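Local coordinates for protein probable porin (Pseudomonas aeruginosa, PDB 4FT6) that probably forms a beta-barrel channel of the OprD family that lets small solutes cross the outer membrane, at residues D169-G177 / D277-T285. Numbering follows the deposited sequence.
Sequences DLSVDGRGG and DGMLYIAGT
D277 meets R175 in a salt bridge, which opens a contact that illustrates how two long loops of a porin can be stitched together by two backbone hydrogen bonds and a few side chains. R175 NH2 donates to D277 OD1 over 2.8 Å; the oxygen lies near the guanidinium plane, yet the donor sits 45° out of the carboxylate plane, so the two charged groups do not pair flat edge to flat edge. A water joins R175 NH1 to the same D277 OD1, while D277 OD2 is taken by the backbone N of E249. Next along, L280 CD2 lies over one face of that guanidinium and 4.1 Å from V172 CG2. At Y281 the backbone O accepts from D173 N at 2.8 Å. With CG set between its backbone N and carbonyl carbon (chi1 51°), the ring lies alongside the D173 side chain, which points the same way. D173 CB sits over one ring face, offset toward the rim, in a CH-pi contact 3.8 Å from the centroid, and the carboxylate runs nearly parallel to the ring, their planes 11° apart. The Y281 hydroxyl finds its polar partner in N297. I282 forms a single, isolated beta bridge with V172, flanked by the D173 N to Y281 O bond and by A283 N to S171 O at 2.9 Å; A283 CB packs against S171 OG. I282 also begins a type II turn ending at T285, and in it G284, at positive phi, presents its N to D173 OD2 at 3.0 Å on the anti lone pair. D173 thus grips this loop through both backbone and carboxylate. The contact joins the loop between strands 168-169 and 183-192 to that between strands 264-274 and 304-313. I282 touches F183 of strand 183-192 and Y210 of strand 210-223, and L280 touches T237 of strand 226-239, so the paired loops pack against these barrel strands.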
# COMPACT_ATOMS: atom_id res chain seq x y z
N ASP A 169 16.01 -9.34 -5.12
CA ASP A 169 16.36 -8.05 -5.71
C ASP A 169 15.11 -7.35 -6.26
O ASP A 169 14.12 -8.01 -6.56
CB ASP A 169 17.39 -8.23 -6.83
CG ASP A 169 18.71 -8.77 -6.32
OD1 ASP A 169 18.93 -8.76 -5.09
OD2 ASP A 169 19.53 -9.21 -7.15
N LEU A 170 15.16 -6.03 -6.39
CA LEU A 170 14.01 -5.25 -6.84
C LEU A 170 13.77 -5.37 -8.35
O LEU A 170 14.70 -5.66 -9.11
CB LEU A 170 14.18 -3.77 -6.48
CG LEU A 170 14.14 -3.29 -5.03
CD1 LEU A 170 13.73 -4.40 -4.09
CD2 LEU A 170 15.48 -2.69 -4.63
N SER A 171 12.53 -5.16 -8.77
CA SER A 171 12.13 -5.23 -10.19
C SER A 171 10.84 -4.43 -10.33
O SER A 171 10.32 -3.93 -9.32
CB SER A 171 11.91 -6.68 -10.62
OG SER A 171 10.73 -7.21 -10.05
N VAL A 172 10.30 -4.28 -11.54
CA VAL A 172 9.13 -3.42 -11.64
C VAL A 172 7.87 -4.22 -11.85
O VAL A 172 7.89 -5.22 -12.58
CB VAL A 172 9.29 -2.26 -12.65
CG1 VAL A 172 10.65 -2.32 -13.32
CG2 VAL A 172 8.14 -2.22 -13.66
N ASP A 173 6.79 -3.78 -11.20
CA ASP A 173 5.54 -4.52 -11.17
C ASP A 173 5.03 -4.81 -12.57
O ASP A 173 5.02 -3.93 -13.43
CB ASP A 173 4.47 -3.77 -10.39
CG ASP A 173 3.29 -4.66 -10.06
OD1 ASP A 173 2.37 -4.75 -10.89
OD2 ASP A 173 3.29 -5.28 -8.98
N GLY A 174 4.64 -6.06 -12.81
CA GLY A 174 4.08 -6.45 -14.09
C GLY A 174 5.10 -6.76 -15.16
O GLY A 174 4.74 -7.32 -16.19
N ARG A 175 6.36 -6.40 -14.95
CA ARG A 175 7.40 -6.66 -15.96
C ARG A 175 8.33 -7.81 -15.60
O ARG A 175 8.44 -8.79 -16.34
CB ARG A 175 8.24 -5.40 -16.24
CG ARG A 175 7.44 -4.13 -16.55
CD ARG A 175 6.71 -4.21 -17.88
NE ARG A 175 6.00 -2.96 -18.20
CZ ARG A 175 6.42 -2.06 -19.09
NH1 ARG A 175 7.54 -2.26 -19.76
NH2 ARG A 175 5.71 -0.96 -19.31
N GLY A 176 9.02 -7.68 -14.48
CA GLY A 176 10.01 -8.67 -14.11
C GLY A 176 11.09 -8.80 -15.17
O GLY A 176 11.21 -7.94 -16.05
N GLY A 177 11.88 -9.86 -15.10
CA GLY A 177 13.01 -10.01 -16.00
C GLY A 177 14.21 -9.19 -15.56
O GLY A 177 15.28 -9.74 -15.25
N ASP A 277 3.72 3.75 -21.97
CA ASP A 277 3.66 2.79 -20.88
C ASP A 277 2.68 3.26 -19.83
O ASP A 277 2.46 4.47 -19.67
CB ASP A 277 5.04 2.61 -20.23
CG ASP A 277 6.06 2.00 -21.15
OD1 ASP A 277 5.95 0.78 -21.43
OD2 ASP A 277 6.98 2.73 -21.59
N GLY A 278 2.08 2.31 -19.12
CA GLY A 278 1.23 2.64 -17.99
C GLY A 278 2.10 2.91 -16.76
O GLY A 278 3.34 2.98 -16.87
N MET A 279 1.46 3.07 -15.60
CA MET A 279 2.18 3.35 -14.36
C MET A 279 3.29 2.33 -14.08
O MET A 279 3.09 1.12 -14.19
CB MET A 279 1.22 3.39 -13.19
CG MET A 279 1.90 3.53 -11.86
SD MET A 279 2.31 5.24 -11.54
CE MET A 279 3.29 5.09 -10.04
N LEU A 280 4.47 2.83 -13.73
CA LEU A 280 5.64 2.02 -13.46
C LEU A 280 5.96 2.15 -11.97
O LEU A 280 6.06 3.26 -11.43
CB LEU A 280 6.83 2.51 -14.30
CG LEU A 280 6.65 2.30 -15.81
CD1 LEU A 280 7.58 3.21 -16.64
CD2 LEU A 280 6.88 0.83 -16.16
N TYR A 281 6.09 1.02 -11.29
CA TYR A 281 6.34 1.02 -9.85
C TYR A 281 7.04 -0.26 -9.43
O TYR A 281 7.27 -1.18 -10.24
CB TYR A 281 5.05 1.25 -9.05
CG TYR A 281 3.88 0.34 -9.41
CD1 TYR A 281 3.14 0.53 -10.58
CD2 TYR A 281 3.47 -0.66 -8.55
CE1 TYR A 281 2.04 -0.31 -10.88
CE2 TYR A 281 2.39 -1.49 -8.84
CZ TYR A 281 1.68 -1.31 -10.00
OH TYR A 281 0.61 -2.14 -10.25
N ILE A 282 7.39 -0.35 -8.15
CA ILE A 282 8.17 -1.51 -7.74
C ILE A 282 7.28 -2.73 -7.50
O ILE A 282 6.14 -2.62 -7.02
CB ILE A 282 9.14 -1.14 -6.60
CG1 ILE A 282 10.31 -0.39 -7.23
CG2 ILE A 282 9.66 -2.36 -5.87
CD1 ILE A 282 11.00 0.44 -6.27
N ALA A 283 7.78 -3.89 -7.92
CA ALA A 283 6.99 -5.13 -7.89
C ALA A 283 6.31 -5.35 -6.54
O ALA A 283 6.98 -5.35 -5.50
CB ALA A 283 7.87 -6.34 -8.24
N GLY A 284 4.99 -5.52 -6.55
CA GLY A 284 4.26 -5.92 -5.35
C GLY A 284 3.88 -4.75 -4.47
O GLY A 284 3.18 -4.89 -3.46
N THR A 285 4.33 -3.57 -4.87
CA THR A 285 4.16 -2.38 -4.04
C THR A 285 2.79 -1.76 -4.29
O THR A 285 2.13 -2.08 -5.29
CB THR A 285 5.28 -1.38 -4.37
OG1 THR A 285 5.61 -0.61 -3.21
CG2 THR A 285 4.89 -0.47 -5.52
O HOH W 1 7.59 -1.37 -22.13